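Local coordinates for protein probable arabinosyltransferase B (Mycobacterium tuberculosis H37Rv, PDB 7BVF) that transfers arabinose units to polymerise the arabinan of mycobacterial cell-wall arabinogalactan, working as a membrane-embedded glycosyltransferase, at residues Met626-Trp640 with Ser669-Ala683. Numbering follows the deposited sequence.
Sequences MAFLAALFFLLALCW and STIFFALFAIAAGYA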
# COMPACT_ATOMS: atom_id res chain seq x y z
N MET A 626 -32.28 7.01 -17.87
CA MET A 626 -32.17 7.22 -16.43
C MET A 626 -31.02 6.43 -15.83
O MET A 626 -30.36 6.90 -14.90
CB MET A 626 -33.48 6.85 -15.73
CG MET A 626 -34.59 7.85 -15.94
SD MET A 626 -34.17 9.49 -15.32
CE MET A 626 -33.78 9.12 -13.62
N ALA A 627 -30.75 5.23 -16.35
CA ALA A 627 -29.60 4.46 -15.86
C ALA A 627 -28.29 5.16 -16.18
O ALA A 627 -27.38 5.19 -15.35
CB ALA A 627 -29.62 3.06 -16.46
N PHE A 628 -28.19 5.74 -17.38
CA PHE A 628 -26.98 6.50 -17.71
C PHE A 628 -26.82 7.72 -16.82
O PHE A 628 -25.71 8.04 -16.38
CB PHE A 628 -26.99 6.91 -19.18
CG PHE A 628 -25.75 7.65 -19.60
CD1 PHE A 628 -24.55 6.99 -19.76
CD2 PHE A 628 -25.79 9.01 -19.83
CE1 PHE A 628 -23.42 7.66 -20.15
CE2 PHE A 628 -24.66 9.69 -20.22
CZ PHE A 628 -23.47 9.02 -20.38
N LEU A 629 -27.92 8.42 -16.53
CA LEU A 629 -27.85 9.57 -15.63
C LEU A 629 -27.41 9.16 -14.23
O LEU A 629 -26.61 9.85 -13.59
CB LEU A 629 -29.21 10.27 -15.59
CG LEU A 629 -29.26 11.64 -14.93
CD1 LEU A 629 -28.43 12.63 -15.71
CD2 LEU A 629 -30.69 12.10 -14.82
N ALA A 630 -27.93 8.03 -13.74
CA ALA A 630 -27.51 7.55 -12.42
C ALA A 630 -26.04 7.16 -12.42
O ALA A 630 -25.34 7.37 -11.42
CB ALA A 630 -28.38 6.36 -12.01
N ALA A 631 -25.55 6.60 -13.53
CA ALA A 631 -24.12 6.29 -13.62
C ALA A 631 -23.28 7.56 -13.58
O ALA A 631 -22.21 7.59 -12.95
CB ALA A 631 -23.83 5.50 -14.89
N LEU A 632 -23.74 8.62 -14.25
CA LEU A 632 -23.04 9.90 -14.18
C LEU A 632 -22.99 10.44 -12.75
O LEU A 632 -21.95 10.94 -12.30
CB LEU A 632 -23.70 10.92 -15.10
CG LEU A 632 -23.04 11.19 -16.44
CD1 LEU A 632 -23.92 12.10 -17.27
CD2 LEU A 632 -21.68 11.80 -16.25
N PHE A 633 -24.11 10.35 -12.03
CA PHE A 633 -24.13 10.83 -10.65
C PHE A 633 -23.21 10.01 -9.76
O PHE A 633 -22.54 10.56 -8.87
CB PHE A 633 -25.56 10.80 -10.11
CG PHE A 633 -26.39 11.97 -10.53
CD1 PHE A 633 -25.83 13.22 -10.66
CD2 PHE A 633 -27.73 11.81 -10.82
CE1 PHE A 633 -26.59 14.30 -11.05
CE2 PHE A 633 -28.49 12.88 -11.21
CZ PHE A 633 -27.92 14.13 -11.32
N PHE A 634 -23.16 8.69 -9.97
CA PHE A 634 -22.23 7.85 -9.21
C PHE A 634 -20.78 8.24 -9.50
O PHE A 634 -19.95 8.29 -8.59
CB PHE A 634 -22.47 6.38 -9.55
CG PHE A 634 -21.59 5.43 -8.80
CD1 PHE A 634 -21.95 4.99 -7.54
CD2 PHE A 634 -20.42 4.96 -9.35
CE1 PHE A 634 -21.15 4.11 -6.85
CE2 PHE A 634 -19.61 4.08 -8.66
CZ PHE A 634 -19.98 3.66 -7.41
N LEU A 635 -20.46 8.49 -10.77
CA LEU A 635 -19.11 8.91 -11.13
C LEU A 635 -18.75 10.23 -10.46
O LEU A 635 -17.62 10.40 -9.98
CB LEU A 635 -19.00 9.02 -12.65
CG LEU A 635 -17.76 9.62 -13.30
CD1 LEU A 635 -17.42 8.81 -14.53
CD2 LEU A 635 -17.98 11.07 -13.68
N LEU A 636 -19.69 11.17 -10.40
CA LEU A 636 -19.43 12.44 -9.72
C LEU A 636 -19.20 12.23 -8.23
O LEU A 636 -18.29 12.83 -7.64
CB LEU A 636 -20.59 13.40 -9.94
CG LEU A 636 -20.53 14.32 -11.16
CD1 LEU A 636 -21.73 15.22 -11.18
CD2 LEU A 636 -19.26 15.12 -11.13
N ALA A 637 -20.03 11.40 -7.60
CA ALA A 637 -19.85 11.12 -6.18
C ALA A 637 -18.50 10.47 -5.90
O ALA A 637 -17.90 10.72 -4.85
CB ALA A 637 -20.97 10.21 -5.67
N LEU A 638 -18.02 9.64 -6.81
CA LEU A 638 -16.70 9.04 -6.63
C LEU A 638 -15.58 10.04 -6.88
O LEU A 638 -14.52 9.95 -6.25
CB LEU A 638 -16.55 7.83 -7.56
CG LEU A 638 -15.41 6.86 -7.31
CD1 LEU A 638 -15.84 5.47 -7.72
CD2 LEU A 638 -14.16 7.26 -8.08
N CYS A 639 -15.79 10.99 -7.79
CA CYS A 639 -14.75 11.96 -8.12
C CYS A 639 -14.59 13.01 -7.03
O CYS A 639 -13.47 13.45 -6.76
CB CYS A 639 -15.08 12.63 -9.45
SG CYS A 639 -13.90 13.86 -9.99
N TRP A 640 -15.68 13.42 -6.38
CA TRP A 640 -15.62 14.48 -5.39
C TRP A 640 -15.19 14.00 -4.01
O TRP A 640 -15.21 14.79 -3.06
CB TRP A 640 -16.97 15.18 -5.28
CG TRP A 640 -17.12 16.30 -6.24
CD1 TRP A 640 -17.43 16.21 -7.56
CD2 TRP A 640 -16.97 17.69 -5.96
NE1 TRP A 640 -17.49 17.45 -8.12
CE2 TRP A 640 -17.21 18.39 -7.16
CE3 TRP A 640 -16.66 18.42 -4.81
CZ2 TRP A 640 -17.14 19.77 -7.24
CZ3 TRP A 640 -16.59 19.79 -4.90
CH2 TRP A 640 -16.83 20.45 -6.10
N SER A 669 -19.69 14.49 -1.78
CA SER A 669 -19.89 13.16 -2.33
C SER A 669 -21.13 12.50 -1.74
O SER A 669 -21.79 11.72 -2.43
CB SER A 669 -18.66 12.29 -2.07
OG SER A 669 -18.74 11.64 -0.82
N THR A 670 -21.49 12.84 -0.50
CA THR A 670 -22.73 12.34 0.07
C THR A 670 -23.94 12.92 -0.66
O THR A 670 -24.94 12.23 -0.88
CB THR A 670 -22.79 12.66 1.56
OG1 THR A 670 -21.70 12.01 2.22
CG2 THR A 670 -24.09 12.18 2.16
N ILE A 671 -23.86 14.19 -1.05
CA ILE A 671 -24.96 14.81 -1.79
C ILE A 671 -25.10 14.18 -3.17
O ILE A 671 -26.22 13.88 -3.62
CB ILE A 671 -24.75 16.33 -1.87
CG1 ILE A 671 -24.73 16.93 -0.46
CG2 ILE A 671 -25.82 16.97 -2.72
CD1 ILE A 671 -24.38 18.39 -0.42
N PHE A 672 -23.98 13.97 -3.86
CA PHE A 672 -24.06 13.31 -5.16
C PHE A 672 -24.50 11.86 -5.03
O PHE A 672 -25.15 11.34 -5.94
CB PHE A 672 -22.72 13.41 -5.88
CG PHE A 672 -22.42 14.78 -6.41
CD1 PHE A 672 -23.29 15.39 -7.29
CD2 PHE A 672 -21.29 15.46 -6.03
CE1 PHE A 672 -23.03 16.65 -7.78
CE2 PHE A 672 -21.02 16.72 -6.52
CZ PHE A 672 -21.89 17.31 -7.39
N PHE A 673 -24.21 11.21 -3.90
CA PHE A 673 -24.69 9.86 -3.70
C PHE A 673 -26.19 9.84 -3.44
O PHE A 673 -26.89 8.92 -3.87
CB PHE A 673 -23.94 9.20 -2.54
CG PHE A 673 -23.96 7.71 -2.58
CD1 PHE A 673 -23.20 7.02 -3.50
CD2 PHE A 673 -24.75 6.99 -1.71
CE1 PHE A 673 -23.22 5.64 -3.55
CE2 PHE A 673 -24.77 5.61 -1.75
CZ PHE A 673 -24.01 4.94 -2.67
N ALA A 674 -26.71 10.85 -2.74
CA ALA A 674 -28.16 10.96 -2.59
C ALA A 674 -28.83 11.17 -3.95
O ALA A 674 -29.87 10.56 -4.24
CB ALA A 674 -28.50 12.11 -1.64
N LEU A 675 -28.25 12.03 -4.79
CA LEU A 675 -28.80 12.23 -6.13
C LEU A 675 -28.76 10.94 -6.95
O LEU A 675 -29.71 10.62 -7.66
CB LEU A 675 -28.05 13.35 -6.85
CG LEU A 675 -28.23 14.76 -6.30
CD1 LEU A 675 -27.35 15.73 -7.07
CD2 LEU A 675 -29.68 15.18 -6.39
N PHE A 676 -27.65 10.20 -6.86
CA PHE A 676 -27.55 8.92 -7.55
C PHE A 676 -28.60 7.94 -7.06
O PHE A 676 -29.18 7.20 -7.85
CB PHE A 676 -26.15 8.34 -7.37
CG PHE A 676 -26.12 6.83 -7.41
CD1 PHE A 676 -26.22 6.16 -8.61
CD2 PHE A 676 -25.97 6.10 -6.25
CE1 PHE A 676 -26.18 4.78 -8.65
CE2 PHE A 676 -25.94 4.72 -6.29
CZ PHE A 676 -26.04 4.06 -7.49
N ALA A 677 -28.84 7.91 -5.75
CA ALA A 677 -29.84 7.01 -5.20
C ALA A 677 -31.23 7.35 -5.71
O ALA A 677 -32.01 6.46 -6.05
CB ALA A 677 -29.80 7.05 -3.67
N ILE A 678 -31.55 8.65 -5.79
CA ILE A 678 -32.86 9.04 -6.30
C ILE A 678 -33.01 8.67 -7.77
O ILE A 678 -34.05 8.15 -8.20
CB ILE A 678 -33.09 10.55 -6.07
CG1 ILE A 678 -33.15 10.85 -4.57
CG2 ILE A 678 -34.36 11.00 -6.75
CD1 ILE A 678 -33.18 12.32 -4.26
N ALA A 679 -31.97 8.93 -8.58
CA ALA A 679 -32.06 8.61 -10.00
C ALA A 679 -32.14 7.10 -10.22
O ALA A 679 -32.87 6.64 -11.11
CB ALA A 679 -30.87 9.20 -10.75
N ALA A 680 -31.42 6.32 -9.42
CA ALA A 680 -31.51 4.87 -9.53
C ALA A 680 -32.86 4.36 -9.06
O ALA A 680 -33.37 3.38 -9.60
CB ALA A 680 -30.39 4.21 -8.73
N GLY A 681 -33.46 5.01 -8.06
CA GLY A 681 -34.81 4.64 -7.67
C GLY A 681 -35.82 4.88 -8.78
O GLY A 681 -36.69 4.05 -9.02
N TYR A 682 -35.69 6.00 -9.48
CA TYR A 682 -36.60 6.26 -10.59
C TYR A 682 -36.36 5.29 -11.74
O TYR A 682 -37.31 4.85 -12.39
CB TYR A 682 -36.49 7.70 -11.07
CG TYR A 682 -37.63 8.09 -11.97
CD1 TYR A 682 -38.93 7.67 -11.69
CD2 TYR A 682 -37.43 8.87 -13.09
CE1 TYR A 682 -39.98 8.02 -12.51
CE2 TYR A 682 -38.47 9.22 -13.92
CZ TYR A 682 -39.75 8.79 -13.62
OH TYR A 682 -40.79 9.14 -14.44
N ALA A 683 -35.10 4.95 -12.02
CA ALA A 683 -34.82 3.96 -13.06
C ALA A 683 -35.40 2.60 -12.69
O ALA A 683 -35.99 1.91 -13.55
CB ALA A 683 -33.32 3.85 -13.29
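CG is anti to the backbone N in Phe634 (chi1 -178°) and roughly so in Phe676 (151°), which lays the two side chains alongside one another, pointing the same way. Flat rings offer faces and edges to neighbouring carbons: the Phe634 ring turns an edge to the face of Phe676 in a T-shaped pair, centroids 5.4 Å apart, and Phe634 CE1 reaches Phe673 CE1 at 4.2 Å. Phe633 and Phe672 instead place CG opposite the carbonyl carbon and fill another flank of the interface. Leu675 CB sits over the centre of the Phe633 ring, a CH-pi contact 4.2 Å from its centroid, while Ala679 CB meets that ring at its edge. Leu636 CB rises over one face of the Phe672 ring, and the Trp640 indole meets that ring obliquely from the same side, Phe672 CE2 lying over an indole face, 3.8 Å from Trp640 CD1. Methyl groups are small enough to let the helices approach closely: Ala630 CB packs 4.0 Å from Ala679 CB, and Ala637 CB 3.7 Å from Phe672 CB. Met626, bent at chi2 and chi3, has a flexible thioether that can follow a ring's edge; its SD lies at the Tyr682 edge, a Met-aromatic contact, and Met626 CE is 3.7 Å from Tyr682 CD2. Helix 706-727 flanks Leu636 and Trp640, and a bound cardiolipin approaches Ala680. With axes 7.9 Å apart at 167°, the segments form an antiparallel pair of predicted transmembrane helices, joined by apolar packing within the GT-C-type membrane domain.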